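Local coordinates for protein phytochromobilin synthase (Solanum lycopersicum, PDB 6KME) that binds biliverdin IX alpha and, as a ferredoxin-dependent bilin reductase, probably reduces it to phytochromobilin, the chromophore of phytochrome, at residues T69-L74 with G243-L248; V97-A102 with K260-G265; H134-Q139 with F175-I180; L161-K166 with R302-R307. The protein carries 1 engineered substitution. All coordinates share one frame; numbering follows the deposited sequence. Where two conformers were deposited one is given.

Contact 1 (T69-L74 with G243-L248). With BLA (biliverdine IX alpha), chain B.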
# COMPACT_ATOMS: atom_id res chain seq x y z
N THR A 69 -11.32 -9.29 -18.89
CA THR A 69 -10.52 -8.36 -18.11
C THR A 69 -9.07 -8.80 -18.08
O THR A 69 -8.78 -9.99 -17.90
CB THR A 69 -11.06 -8.24 -16.67
OG1 THR A 69 -12.45 -7.87 -16.71
CG2 THR A 69 -10.30 -7.17 -15.91
N GLU A 70 -8.15 -7.86 -18.27
CA GLU A 70 -6.73 -8.17 -18.28
C GLU A 70 -6.08 -7.58 -17.04
O GLU A 70 -6.32 -6.42 -16.68
CB GLU A 70 -6.05 -7.65 -19.54
CG GLU A 70 -4.59 -8.06 -19.65
CD GLU A 70 -3.85 -7.31 -20.74
OE1 GLU A 70 -4.51 -6.61 -21.54
OE2 GLU A 70 -2.61 -7.41 -20.79
N LEU A 71 -5.26 -8.39 -16.38
CA LEU A 71 -4.44 -7.94 -15.27
C LEU A 71 -3.02 -7.80 -15.80
O LEU A 71 -2.47 -8.75 -16.38
CB LEU A 71 -4.49 -8.94 -14.10
CG LEU A 71 -5.80 -9.15 -13.31
CD1 LEU A 71 -6.93 -9.73 -14.15
CD2 LEU A 71 -5.50 -10.05 -12.12
N GLN A 72 -2.43 -6.62 -15.63
CA GLN A 72 -1.08 -6.34 -16.11
C GLN A 72 -0.17 -6.12 -14.91
O GLN A 72 -0.50 -5.33 -14.02
CB GLN A 72 -1.05 -5.12 -17.03
CG GLN A 72 -2.01 -5.20 -18.19
CD GLN A 72 -2.65 -3.86 -18.50
OE1 GLN A 72 -2.01 -2.96 -19.05
NE2 GLN A 72 -3.92 -3.70 -18.13
N MET A 73 0.96 -6.83 -14.89
CA MET A 73 1.86 -6.79 -13.74
C MET A 73 3.28 -6.45 -14.16
O MET A 73 3.79 -6.96 -15.17
CB MET A 73 1.83 -8.12 -12.99
CG MET A 73 0.49 -8.38 -12.34
SD MET A 73 0.22 -10.07 -11.84
CE MET A 73 -0.12 -10.86 -13.42
N LEU A 74 3.92 -5.58 -13.38
CA LEU A 74 5.30 -5.17 -13.61
C LEU A 74 6.06 -5.25 -12.30
O LEU A 74 5.48 -5.06 -11.23
CB LEU A 74 5.36 -3.74 -14.15
CG LEU A 74 4.68 -3.43 -15.48
CD1 LEU A 74 4.58 -1.92 -15.60
CD2 LEU A 74 5.50 -4.01 -16.64
N GLY A 243 -11.19 -10.08 -2.66
CA GLY A 243 -12.44 -10.61 -3.19
C GLY A 243 -12.60 -10.34 -4.67
O GLY A 243 -13.07 -11.20 -5.42
N VAL A 244 -12.20 -9.15 -5.12
CA VAL A 244 -12.29 -8.85 -6.55
C VAL A 244 -11.34 -9.74 -7.34
O VAL A 244 -11.70 -10.27 -8.39
CB VAL A 244 -12.01 -7.35 -6.80
CG1 VAL A 244 -11.92 -7.09 -8.29
CG2 VAL A 244 -13.12 -6.48 -6.18
N LEU A 245 -10.10 -9.89 -6.86
CA LEU A 245 -9.14 -10.77 -7.53
C LEU A 245 -9.68 -12.19 -7.62
O LEU A 245 -9.57 -12.83 -8.68
CB LEU A 245 -7.81 -10.75 -6.78
CG LEU A 245 -7.04 -9.43 -6.80
CD1 LEU A 245 -5.72 -9.53 -5.99
CD2 LEU A 245 -6.75 -9.01 -8.24
N LYS A 246 -10.28 -12.70 -6.54
CA LYS A 246 -10.82 -14.06 -6.55
C LYS A 246 -11.91 -14.22 -7.59
O LYS A 246 -11.99 -15.26 -8.26
CB LYS A 246 -11.33 -14.45 -5.16
CG LYS A 246 -10.17 -14.59 -4.19
CD LYS A 246 -10.62 -14.85 -2.76
CE LYS A 246 -9.41 -14.97 -1.83
NZ LYS A 246 -9.83 -15.25 -0.42
N ARG A 247 -12.77 -13.21 -7.75
CA ARG A 247 -13.82 -13.26 -8.77
C ARG A 247 -13.23 -13.25 -10.18
O ARG A 247 -13.76 -13.91 -11.08
CB ARG A 247 -14.79 -12.10 -8.58
CG ARG A 247 -15.61 -11.78 -9.83
CD ARG A 247 -16.81 -10.88 -9.54
NE ARG A 247 -16.44 -9.59 -8.96
CZ ARG A 247 -15.86 -8.60 -9.63
NH1 ARG A 247 -15.55 -8.75 -10.92
NH2 ARG A 247 -15.58 -7.47 -9.01
N LEU A 248 -12.13 -12.52 -10.38
CA LEU A 248 -11.57 -12.38 -11.73
C LEU A 248 -10.84 -13.65 -12.17
O LEU A 248 -11.11 -14.18 -13.26
CB LEU A 248 -10.63 -11.17 -11.79
CG LEU A 248 -11.29 -9.79 -11.71
CD1 LEU A 248 -10.21 -8.72 -11.61
CD2 LEU A 248 -12.16 -9.54 -12.92
CHA BLA B . -12.25 -0.77 -0.02
NA BLA B . -9.72 -0.57 0.48
C1A BLA B . -11.06 -0.41 0.85
C2A BLA B . -11.08 0.15 2.20
C3A BLA B . -9.68 0.31 2.62
C4A BLA B . -8.86 -0.15 1.53
CMA BLA B . -9.12 0.86 3.93
CAA BLA B . -12.39 0.45 2.97
CBA BLA B . -12.92 -0.83 3.56
CGA BLA B . -12.33 -1.07 5.00
O1A BLA B . -12.51 -0.11 5.70
O2A BLA B . -11.82 -2.14 5.13
CHB BLA B . -7.33 -0.17 1.43
NB BLA B . -6.59 -0.92 3.63
C1B BLA B . -6.32 -0.64 2.27
C2B BLA B . -4.73 -0.53 2.27
C3B BLA B . -4.23 -1.00 3.48
C4B BLA B . -5.43 -1.31 4.36
CMB BLA B . -4.00 -0.21 0.98
OB BLA B . -5.52 -1.82 5.47
CAB BLA B . -2.90 -1.22 4.17
CBB BLA B . -2.46 -1.75 5.33
NC BLA B . -8.79 -2.45 -3.67
C1C BLA B . -7.43 -2.53 -4.02
C2C BLA B . -7.38 -3.46 -5.25
C3C BLA B . -8.69 -3.84 -5.53
C4C BLA B . -9.65 -3.19 -4.51
CMC BLA B . -6.01 -3.77 -5.88
OC BLA B . -6.63 -1.91 -3.34
CAC BLA B . -9.11 -4.74 -6.64
CBC BLA B . -8.54 -5.81 -7.24
CHD BLA B . -10.99 -3.20 -4.26
ND BLA B . -11.23 -1.89 -2.03
C1D BLA B . -11.71 -2.57 -3.08
C2D BLA B . -13.22 -2.70 -3.04
C3D BLA B . -13.65 -2.04 -1.90
C4D BLA B . -12.38 -1.50 -1.19
CMD BLA B . -13.96 -3.44 -4.14
CAD BLA B . -15.04 -1.81 -1.30
CBD BLA B . -15.67 -3.07 -0.71
CGD BLA B . -14.97 -3.61 0.61
O1D BLA B . -14.73 -4.80 0.53
O2D BLA B . -14.81 -2.76 1.48
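L71 of strand 69-77 in the central antiparallel sheet, with T69 near the start of that strand, packs against L245 and L248 of helix 242-249, beside the biliverdin pocket. This is apolar helix-on-sheet packing, and no hydrogen bond joins the two segments. The short axes come within 11.0 Å, with an angle of 121° between their directions. L71 spreads its two methyls over one turn of the helix. Its CD2 meets L245 CD2 at 4.2 Å, and its CD1 meets L248 CD1 at 4.3 Å. The other methyl of L248, CD2, reaches T69 CB at 4.1 Å, with the two side chains at about a right angle. With CG beside the backbone N (chi1 -70°), L248 turns both methyls to the strand. L245 CD2 has a second role, since it also touches BLA CBC at 3.8 Å. V244, on the same helix, turns to the pigment, with CG1 3.8 Å from BLA CBC and CG2 3.8 Å from BLA CMD. One helix thus packs on both sheet and substrate. Around the contact, T69 and L71 rest on I89 and L87 of strand 81-91. L245 leans on I258 and L262 of helix 251-262, and L248 touches M95 in a loop.

Contact 2 (V97-A102 with K260-G265). With BLA (biliverdine IX alpha), chain B.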
# COMPACT_ATOMS: atom_id res chain seq x y z
N VAL A 97 -8.27 -0.41 -11.87
CA VAL A 97 -7.63 -0.68 -10.59
C VAL A 97 -6.13 -0.44 -10.72
O VAL A 97 -5.52 -0.82 -11.73
CB VAL A 97 -7.89 -2.12 -10.10
CG1 VAL A 97 -7.19 -2.34 -8.77
CG2 VAL A 97 -9.40 -2.40 -9.98
N LEU A 98 -5.54 0.19 -9.70
CA LEU A 98 -4.10 0.30 -9.55
C LEU A 98 -3.71 -0.16 -8.15
O LEU A 98 -4.27 0.32 -7.15
CB LEU A 98 -3.61 1.75 -9.78
CG LEU A 98 -2.10 1.96 -9.57
CD1 LEU A 98 -1.30 1.24 -10.66
CD2 LEU A 98 -1.72 3.45 -9.54
N ASP A 99 -2.77 -1.10 -8.07
CA ASP A 99 -2.04 -1.42 -6.85
C ASP A 99 -0.57 -1.26 -7.17
O ASP A 99 0.01 -2.09 -7.88
CB ASP A 99 -2.34 -2.83 -6.34
CG ASP A 99 -1.66 -3.13 -4.96
OD1 ASP A 99 -0.64 -2.49 -4.63
OD2 ASP A 99 -2.16 -4.00 -4.22
N PHE A 100 0.04 -0.21 -6.62
CA PHE A 100 1.42 0.17 -6.85
C PHE A 100 2.09 0.33 -5.48
O PHE A 100 1.57 1.06 -4.63
CB PHE A 100 1.47 1.48 -7.65
CG PHE A 100 2.85 1.94 -8.01
CD1 PHE A 100 3.59 2.70 -7.12
CD2 PHE A 100 3.40 1.60 -9.24
CE1 PHE A 100 4.88 3.12 -7.47
CE2 PHE A 100 4.68 2.00 -9.58
CZ PHE A 100 5.42 2.76 -8.69
N ALA A 101 3.19 -0.38 -5.26
CA ALA A 101 3.88 -0.33 -3.97
C ALA A 101 5.39 -0.41 -4.16
O ALA A 101 5.89 -1.03 -5.10
CB ALA A 101 3.45 -1.48 -3.04
N ALA A 102 6.11 0.23 -3.23
CA ALA A 102 7.56 0.15 -3.15
C ALA A 102 7.92 -0.39 -1.78
O ALA A 102 7.59 0.22 -0.75
CB ALA A 102 8.21 1.51 -3.39
N LYS A 260 2.67 -14.29 -3.61
CA LYS A 260 3.95 -14.39 -4.30
C LYS A 260 4.29 -13.17 -5.14
O LYS A 260 5.46 -13.00 -5.52
CB LYS A 260 3.98 -15.64 -5.19
CG LYS A 260 3.82 -16.94 -4.41
CD LYS A 260 4.32 -18.12 -5.22
CE LYS A 260 3.88 -19.44 -4.61
NZ LYS A 260 2.43 -19.71 -4.84
N PHE A 261 3.31 -12.30 -5.43
CA PHE A 261 3.59 -11.09 -6.21
C PHE A 261 3.26 -9.84 -5.41
O PHE A 261 4.18 -9.09 -5.05
CB PHE A 261 2.85 -11.12 -7.55
CG PHE A 261 3.09 -9.89 -8.39
CD1 PHE A 261 4.27 -9.75 -9.12
CD2 PHE A 261 2.17 -8.85 -8.40
CE1 PHE A 261 4.51 -8.62 -9.87
CE2 PHE A 261 2.39 -7.71 -9.15
CZ PHE A 261 3.58 -7.59 -9.89
N LEU A 262 1.99 -9.58 -5.10
CA LEU A 262 1.63 -8.30 -4.47
C LEU A 262 2.31 -8.15 -3.13
O LEU A 262 2.79 -7.06 -2.79
CB LEU A 262 0.11 -8.20 -4.30
CG LEU A 262 -0.69 -8.12 -5.61
CD1 LEU A 262 -2.17 -8.21 -5.31
CD2 LEU A 262 -0.36 -6.82 -6.37
N PHE A 263 2.35 -9.21 -2.33
CA PHE A 263 2.98 -9.15 -1.02
C PHE A 263 4.09 -10.17 -0.93
O PHE A 263 4.34 -10.78 0.11
CB PHE A 263 1.92 -9.27 0.07
CG PHE A 263 0.86 -8.22 -0.10
CD1 PHE A 263 1.19 -6.88 0.04
CD2 PHE A 263 -0.39 -8.56 -0.57
CE1 PHE A 263 0.25 -5.90 -0.20
CE2 PHE A 263 -1.34 -7.58 -0.81
CZ PHE A 263 -1.02 -6.25 -0.63
N ASN A 264 4.79 -10.34 -2.06
CA ASN A 264 6.02 -11.11 -2.12
C ASN A 264 6.90 -10.75 -0.93
O ASN A 264 7.09 -9.57 -0.61
CB ASN A 264 6.74 -10.82 -3.44
CG ASN A 264 8.09 -11.51 -3.53
OD1 ASN A 264 9.09 -10.98 -3.05
ND2 ASN A 264 8.13 -12.67 -4.16
N GLY A 265 7.41 -11.78 -0.26
CA GLY A 265 8.14 -11.62 0.98
C GLY A 265 7.40 -12.17 2.18
O GLY A 265 8.04 -12.44 3.22
CHA BLA B . -12.25 -0.77 -0.02
NA BLA B . -9.72 -0.57 0.48
C1A BLA B . -11.06 -0.41 0.85
C2A BLA B . -11.08 0.15 2.20
C3A BLA B . -9.68 0.31 2.62
C4A BLA B . -8.86 -0.15 1.53
CMA BLA B . -9.12 0.86 3.93
CAA BLA B . -12.39 0.45 2.97
CBA BLA B . -12.92 -0.83 3.56
CGA BLA B . -12.33 -1.07 5.00
O1A BLA B . -12.51 -0.11 5.70
O2A BLA B . -11.82 -2.14 5.13
CHB BLA B . -7.33 -0.17 1.43
NB BLA B . -6.59 -0.92 3.63
C1B BLA B . -6.32 -0.64 2.27
C2B BLA B . -4.73 -0.53 2.27
C3B BLA B . -4.23 -1.00 3.48
C4B BLA B . -5.43 -1.31 4.36
CMB BLA B . -4.00 -0.21 0.98
OB BLA B . -5.52 -1.82 5.47
CAB BLA B . -2.90 -1.22 4.17
CBB BLA B . -2.46 -1.75 5.33
NC BLA B . -8.79 -2.45 -3.67
C1C BLA B . -7.43 -2.53 -4.02
C2C BLA B . -7.38 -3.46 -5.25
C3C BLA B . -8.69 -3.84 -5.53
C4C BLA B . -9.65 -3.19 -4.51
CMC BLA B . -6.01 -3.77 -5.88
OC BLA B . -6.63 -1.91 -3.34
CAC BLA B . -9.11 -4.74 -6.64
CBC BLA B . -8.54 -5.81 -7.24
CHD BLA B . -10.99 -3.20 -4.26
ND BLA B . -11.23 -1.89 -2.03
C1D BLA B . -11.71 -2.57 -3.08
C2D BLA B . -13.22 -2.70 -3.04
C3D BLA B . -13.65 -2.04 -1.90
C4D BLA B . -12.38 -1.50 -1.19
CMD BLA B . -13.96 -3.44 -4.14
CAD BLA B . -15.04 -1.81 -1.30
CBD BLA B . -15.67 -3.07 -0.71
CGD BLA B . -14.97 -3.61 0.61
O1D BLA B . -14.73 -4.80 0.53
O2D BLA B . -14.81 -2.76 1.48
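D99 holds its CG anti to the backbone N (chi1 -175°), which sends the carboxylate from strand 96-104 toward the end of helix 251-262. L262 CG lies beside the backbone N (chi1 -66°). CD1 continues the extended chain (chi2 172°), and the branching methyl CD2 meets D99 OD2 at 4.0 Å. The two side chains approach at a slant. F263 CZ comes to 4.4 Å from the same D99 OD2. No hydrogen bond crosses between the segments; a methyl of L262 and, more distantly, F263 CZ border the acid. Its strongest polar partner is R85, which forms a salt bridge to D99 OD1; R235 makes a longer, weak ion pair with OD2. R85 NE also hydrogen-bonds to L262 O, and R85 lies in a cation-pi contact with F263, which ties the acid to the helix end. L262 CB sits 3.7 Å above one face of the F263 ring. On the strand, V97 CG1 packs on the pigment methyl BLA CMC at 3.4 Å, and D99 CB approaches that methyl at 3.8 Å. A buried aspartate on the sheet beside the bilin is consistent with the substrate pocket of ferredoxin-dependent bilin reductases.

Contact 3 (H134-Q139 with F175-I180). With BLA (biliverdine IX alpha), chain B.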
# COMPACT_ATOMS: atom_id res chain seq x y z
N HIS A 134 7.60 1.40 11.02
CA HIS A 134 7.56 1.19 12.45
C HIS A 134 6.44 2.01 13.06
O HIS A 134 5.95 2.97 12.46
CB HIS A 134 8.91 1.56 13.10
CG HIS A 134 10.02 0.63 12.73
ND1 HIS A 134 10.03 -0.70 13.08
CD2 HIS A 134 11.19 0.86 12.08
CE1 HIS A 134 11.14 -1.26 12.64
NE2 HIS A 134 11.87 -0.34 12.03
N ASP A 135 6.04 1.63 14.27
CA ASP A 135 4.87 2.23 14.90
C ASP A 135 5.09 3.71 15.18
O ASP A 135 6.11 4.11 15.74
CB ASP A 135 4.52 1.50 16.19
CG ASP A 135 3.39 2.17 16.94
OD1 ASP A 135 2.22 2.03 16.51
OD2 ASP A 135 3.68 2.85 17.95
N ILE A 136 4.12 4.52 14.77
CA ILE A 136 4.15 5.96 14.97
C ILE A 136 3.11 6.41 15.99
O ILE A 136 2.88 7.62 16.14
CB ILE A 136 3.95 6.71 13.65
CG1 ILE A 136 2.64 6.25 13.00
CG2 ILE A 136 5.15 6.51 12.72
CD1 ILE A 136 2.11 7.19 11.97
N MET A 137 2.46 5.47 16.68
CA MET A 137 1.40 5.80 17.63
C MET A 137 1.94 6.02 19.04
O MET A 137 1.65 7.05 19.66
CB MET A 137 0.34 4.69 17.64
CG MET A 137 -0.30 4.41 16.29
SD MET A 137 -1.64 5.56 15.92
CE MET A 137 -2.90 4.41 15.37
N ASP A 138 2.71 5.06 19.56
CA ASP A 138 3.20 5.15 20.93
C ASP A 138 4.53 5.90 21.02
O ASP A 138 4.71 6.71 21.93
CB ASP A 138 3.34 3.74 21.52
N GLN A 139 5.46 5.64 20.11
CA GLN A 139 6.77 6.26 20.12
C GLN A 139 6.85 7.38 19.08
O GLN A 139 6.06 7.44 18.13
CB GLN A 139 7.86 5.22 19.86
N PHE A 175 -1.21 3.21 8.80
CA PHE A 175 -1.29 4.44 8.04
C PHE A 175 -0.47 5.54 8.70
O PHE A 175 -0.31 5.57 9.93
CB PHE A 175 -2.75 4.91 7.89
CG PHE A 175 -3.57 4.06 6.95
CD1 PHE A 175 -2.97 3.09 6.14
CD2 PHE A 175 -4.94 4.25 6.85
CE1 PHE A 175 -3.72 2.33 5.27
CE2 PHE A 175 -5.71 3.47 5.97
CZ PHE A 175 -5.10 2.52 5.19
N SER A 176 0.04 6.46 7.89
CA SER A 176 0.82 7.60 8.34
C SER A 176 -0.10 8.79 8.58
O SER A 176 -1.26 8.77 8.19
CB SER A 176 1.88 7.93 7.30
OG SER A 176 1.40 8.92 6.41
N PRO A 177 0.40 9.86 9.22
CA PRO A 177 -0.43 11.06 9.40
C PRO A 177 -0.75 11.81 8.12
O PRO A 177 -1.57 12.73 8.16
CB PRO A 177 0.41 11.95 10.34
CG PRO A 177 1.47 11.05 10.91
CD PRO A 177 1.72 10.01 9.86
N ILE A 178 -0.13 11.47 6.98
CA ILE A 178 -0.46 12.13 5.73
C ILE A 178 -1.29 11.24 4.82
O ILE A 178 -1.43 11.54 3.63
CB ILE A 178 0.80 12.64 5.00
CG1 ILE A 178 1.69 11.48 4.54
CG2 ILE A 178 1.55 13.64 5.88
CD1 ILE A 178 2.81 11.91 3.58
N VAL A 179 -1.84 10.14 5.34
CA VAL A 179 -2.59 9.20 4.50
C VAL A 179 -3.74 9.92 3.80
O VAL A 179 -4.41 10.79 4.38
CB VAL A 179 -3.11 8.01 5.31
CG1 VAL A 179 -4.10 8.47 6.42
CG2 VAL A 179 -3.78 7.00 4.39
N ILE A 180 -3.92 9.61 2.53
CA ILE A 180 -5.12 9.99 1.80
C ILE A 180 -6.00 8.75 1.74
O ILE A 180 -5.70 7.79 1.02
CB ILE A 180 -4.79 10.51 0.40
CG1 ILE A 180 -3.99 11.81 0.50
CG2 ILE A 180 -6.08 10.70 -0.42
CD1 ILE A 180 -3.40 12.25 -0.82
CHA BLA B . -12.25 -0.77 -0.02
NA BLA B . -9.72 -0.57 0.48
C1A BLA B . -11.06 -0.41 0.85
C2A BLA B . -11.08 0.15 2.20
C3A BLA B . -9.68 0.31 2.62
C4A BLA B . -8.86 -0.15 1.53
CMA BLA B . -9.12 0.86 3.93
CAA BLA B . -12.39 0.45 2.97
CBA BLA B . -12.92 -0.83 3.56
CGA BLA B . -12.33 -1.07 5.00
O1A BLA B . -12.51 -0.11 5.70
O2A BLA B . -11.82 -2.14 5.13
CHB BLA B . -7.33 -0.17 1.43
NB BLA B . -6.59 -0.92 3.63
C1B BLA B . -6.32 -0.64 2.27
C2B BLA B . -4.73 -0.53 2.27
C3B BLA B . -4.23 -1.00 3.48
C4B BLA B . -5.43 -1.31 4.36
CMB BLA B . -4.00 -0.21 0.98
OB BLA B . -5.52 -1.82 5.47
CAB BLA B . -2.90 -1.22 4.17
CBB BLA B . -2.46 -1.75 5.33
NC BLA B . -8.79 -2.45 -3.67
C1C BLA B . -7.43 -2.53 -4.02
C2C BLA B . -7.38 -3.46 -5.25
C3C BLA B . -8.69 -3.84 -5.53
C4C BLA B . -9.65 -3.19 -4.51
CMC BLA B . -6.01 -3.77 -5.88
OC BLA B . -6.63 -1.91 -3.34
CAC BLA B . -9.11 -4.74 -6.64
CBC BLA B . -8.54 -5.81 -7.24
CHD BLA B . -10.99 -3.20 -4.26
ND BLA B . -11.23 -1.89 -2.03
C1D BLA B . -11.71 -2.57 -3.08
C2D BLA B . -13.22 -2.70 -3.04
C3D BLA B . -13.65 -2.04 -1.90
C4D BLA B . -12.38 -1.50 -1.19
CMD BLA B . -13.96 -3.44 -4.14
CAD BLA B . -15.04 -1.81 -1.30
CBD BLA B . -15.67 -3.07 -0.71
CGD BLA B . -14.97 -3.61 0.61
O1D BLA B . -14.73 -4.80 0.53
O2D BLA B . -14.81 -2.76 1.48
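I136 carries this contact with a single methyl, CD1, which meets the backbone and proline of 175-180. It lies 3.5 Å from P177 CD, 3.6 Å from F175 O and 3.9 Å from S176 CA. The I136 CG1 branch stands between the backbone N and the carbonyl carbon (chi1 56°). Y142 and K143 of helix 141-147 also touch I136. A type I turn from S176 to V179 shapes the receiving surface. Its closing bond runs from V179 N to S176 O, and S176 OG accepts from I178 N over 3.0 Å in an ST turn. S176 OG is also hydrogen-bonded to D129 of strand 123-131. In the other loop, D135 OD2 takes D138 N on its syn lone pair at 2.9 Å, an Asx motif with a nearly straight bond (172°). This bond bridges the turn around I136, although M137-Q139 are poorly ordered. The F175 side chain leaves the backbone away from 134-139, and its ring reaches the pigment, with CE1 3.8 Å from BLA CAB. V179 CG2 lies 3.8 Å above one face of that F175 ring. Across the segments the chemistry is van der Waals, one methyl against proline and backbone, without hydrogen bonds or charge pairs. Polar bonds within the loops, and from S176 to D129, probably support their form.

Contact 4 (L161-K166 with R302-R307)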
# COMPACT_ATOMS: atom_id res chain seq x y z
N LEU A 161 -9.24 16.08 -1.09
CA LEU A 161 -9.68 14.68 -1.16
C LEU A 161 -10.13 14.31 0.25
O LEU A 161 -9.32 13.85 1.07
CB LEU A 161 -8.56 13.76 -1.65
CG LEU A 161 -8.03 13.98 -3.08
CD1 LEU A 161 -6.72 13.23 -3.35
CD2 LEU A 161 -9.09 13.58 -4.12
N PRO A 162 -11.42 14.46 0.55
CA PRO A 162 -11.87 14.38 1.95
C PRO A 162 -11.80 12.98 2.54
O PRO A 162 -11.88 11.97 1.83
CB PRO A 162 -13.32 14.87 1.87
CG PRO A 162 -13.75 14.53 0.48
CD PRO A 162 -12.53 14.76 -0.37
N TRP A 163 -11.68 12.93 3.86
CA TRP A 163 -11.67 11.67 4.61
C TRP A 163 -12.78 10.74 4.14
O TRP A 163 -13.94 11.14 4.02
CB TRP A 163 -11.82 11.98 6.10
CG TRP A 163 -11.67 10.80 7.00
CD1 TRP A 163 -12.65 10.24 7.80
CD2 TRP A 163 -10.48 10.04 7.23
NE1 TRP A 163 -12.13 9.18 8.50
CE2 TRP A 163 -10.81 9.02 8.16
CE3 TRP A 163 -9.17 10.10 6.73
CZ2 TRP A 163 -9.88 8.09 8.61
CZ3 TRP A 163 -8.25 9.17 7.17
CH2 TRP A 163 -8.60 8.18 8.11
N GLY A 164 -12.42 9.49 3.86
CA GLY A 164 -13.36 8.51 3.32
C GLY A 164 -14.42 8.02 4.29
O GLY A 164 -15.38 7.37 3.85
N GLY A 165 -14.29 8.32 5.58
CA GLY A 165 -15.26 7.87 6.57
C GLY A 165 -14.76 6.67 7.36
O GLY A 165 -13.57 6.33 7.35
N LYS A 166 -15.69 6.01 8.04
CA LYS A 166 -15.34 4.88 8.89
C LYS A 166 -14.65 3.78 8.09
O LYS A 166 -15.00 3.51 6.93
CB LYS A 166 -16.59 4.32 9.58
CG LYS A 166 -17.24 5.30 10.55
CD LYS A 166 -18.56 4.75 11.14
CE LYS A 166 -19.30 5.84 11.91
NZ LYS A 166 -20.60 5.37 12.42
N ARG A 302 -11.26 12.22 10.31
CA ARG A 302 -9.82 12.02 10.18
C ARG A 302 -9.16 12.06 11.56
O ARG A 302 -9.31 13.05 12.28
CB ARG A 302 -9.21 13.09 9.28
CG ARG A 302 -7.73 12.79 8.95
CD ARG A 302 -7.06 13.92 8.20
NE ARG A 302 -5.66 13.56 7.95
CZ ARG A 302 -5.27 12.75 6.97
NH1 ARG A 302 -6.16 12.24 6.14
NH2 ARG A 302 -3.98 12.45 6.83
N PRO A 303 -8.43 11.01 11.96
CA PRO A 303 -7.95 10.94 13.35
C PRO A 303 -6.61 11.64 13.59
O PRO A 303 -5.99 11.42 14.63
CB PRO A 303 -7.84 9.43 13.59
CG PRO A 303 -7.52 8.87 12.25
CD PRO A 303 -8.24 9.74 11.24
N TRP A 304 -6.18 12.49 12.66
CA TRP A 304 -5.02 13.36 12.85
C TRP A 304 -5.44 14.80 12.67
O TRP A 304 -6.21 15.11 11.74
CB TRP A 304 -3.89 13.04 11.86
CG TRP A 304 -3.27 11.71 12.04
CD1 TRP A 304 -2.23 11.39 12.87
CD2 TRP A 304 -3.62 10.51 11.36
NE1 TRP A 304 -1.93 10.06 12.75
CE2 TRP A 304 -2.77 9.49 11.83
CE3 TRP A 304 -4.58 10.19 10.40
CZ2 TRP A 304 -2.85 8.18 11.38
CZ3 TRP A 304 -4.66 8.89 9.94
CH2 TRP A 304 -3.80 7.90 10.43
N ASN A 305 -4.93 15.69 13.52
CA ASN A 305 -5.25 17.10 13.35
C ASN A 305 -4.37 17.72 12.27
O ASN A 305 -3.58 17.04 11.61
CB ASN A 305 -5.16 17.85 14.69
CG ASN A 305 -3.74 18.00 15.22
OD1 ASN A 305 -2.75 17.77 14.53
ND2 ASN A 305 -3.65 18.41 16.48
N ALA A 306 -4.51 19.04 12.08
CA ALA A 306 -3.82 19.74 11.00
C ALA A 306 -2.31 19.74 11.17
O ALA A 306 -1.60 20.00 10.19
CB ALA A 306 -4.32 21.18 10.90
N ARG A 307 -1.81 19.49 12.38
CA ARG A 307 -0.37 19.40 12.60
C ARG A 307 0.14 17.96 12.57
O ARG A 307 1.32 17.73 12.84
CB ARG A 307 0.01 20.08 13.91
CG ARG A 307 -0.27 21.59 13.98
CD ARG A 307 -0.27 22.26 12.59
NE ARG A 307 1.06 22.37 11.98
CZ ARG A 307 1.29 22.27 10.67
NH1 ARG A 307 0.29 22.04 9.83
NH2 ARG A 307 2.53 22.38 10.21
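The indole of W163 receives the backbone of R302 and the ring of P303 on one face. R302 CA stands 3.6 Å above the W163 ring plane, over its centre, and P303 CD lies 3.4 Å above it, nearer the rim. Both are CH-pi contacts with the six-membered ring. The R302 CA to centroid line is 21° off the ring normal, and that of P303 CD is 28° off. R302 N lies over the same face, 3.5 Å from W163 CD1. P303 CD lies 3.5 Å from both W163 CZ2 and W163 CH2. The chain of R302 is extended from CG to NE and crosses the indole at about a right angle. Its NH1 comes to 3.7 Å from W163 CE3, with the guanidinium plane turned 87° to the ring, so the two do not stack flat. W304 CE3 lies over one face of that guanidinium. P303 CG in turn sits on a face of the W304 ring, 3.5 Å above its plane. Polar ends are held by residues further off. W163 NE1 bonds to F299 O, which would restrain the rotation of the indole. R302 bonds through NH2 to P177 O and through NH1 to V179 O. W181 meets W163 edge to face. Further along, N305 OD1 accepts from R307 N in an Asx turn. These are CH-pi contacts of the kind common between proline and tryptophan. Here they join the C-terminal loop after strand 297-298 to the loop between helix 151-160 and strand 167-168.

How the contacts relate
Contacts 1, 2 and 3 all touch biliverdin, from different places. Contacts 1 and 2 are neighbours, with centres about 12 Å apart. Their helices follow each other in the chain, and L245 CD1 meets L262 CD1 at 3.9 Å. M73 CB also packs on F261 CZ at 3.6 Å. Contact 3 lies elsewhere, its centre about 30 Å from that of contact 1 and about 21 Å from that of contact 2. It is joined to contact 4 through R302, and the centres of these two are about 13 Å apart. Contact 4 does not touch the pigment; the side chain of W163 is about 8 Å from the bound BLA (biliverdin IX alpha).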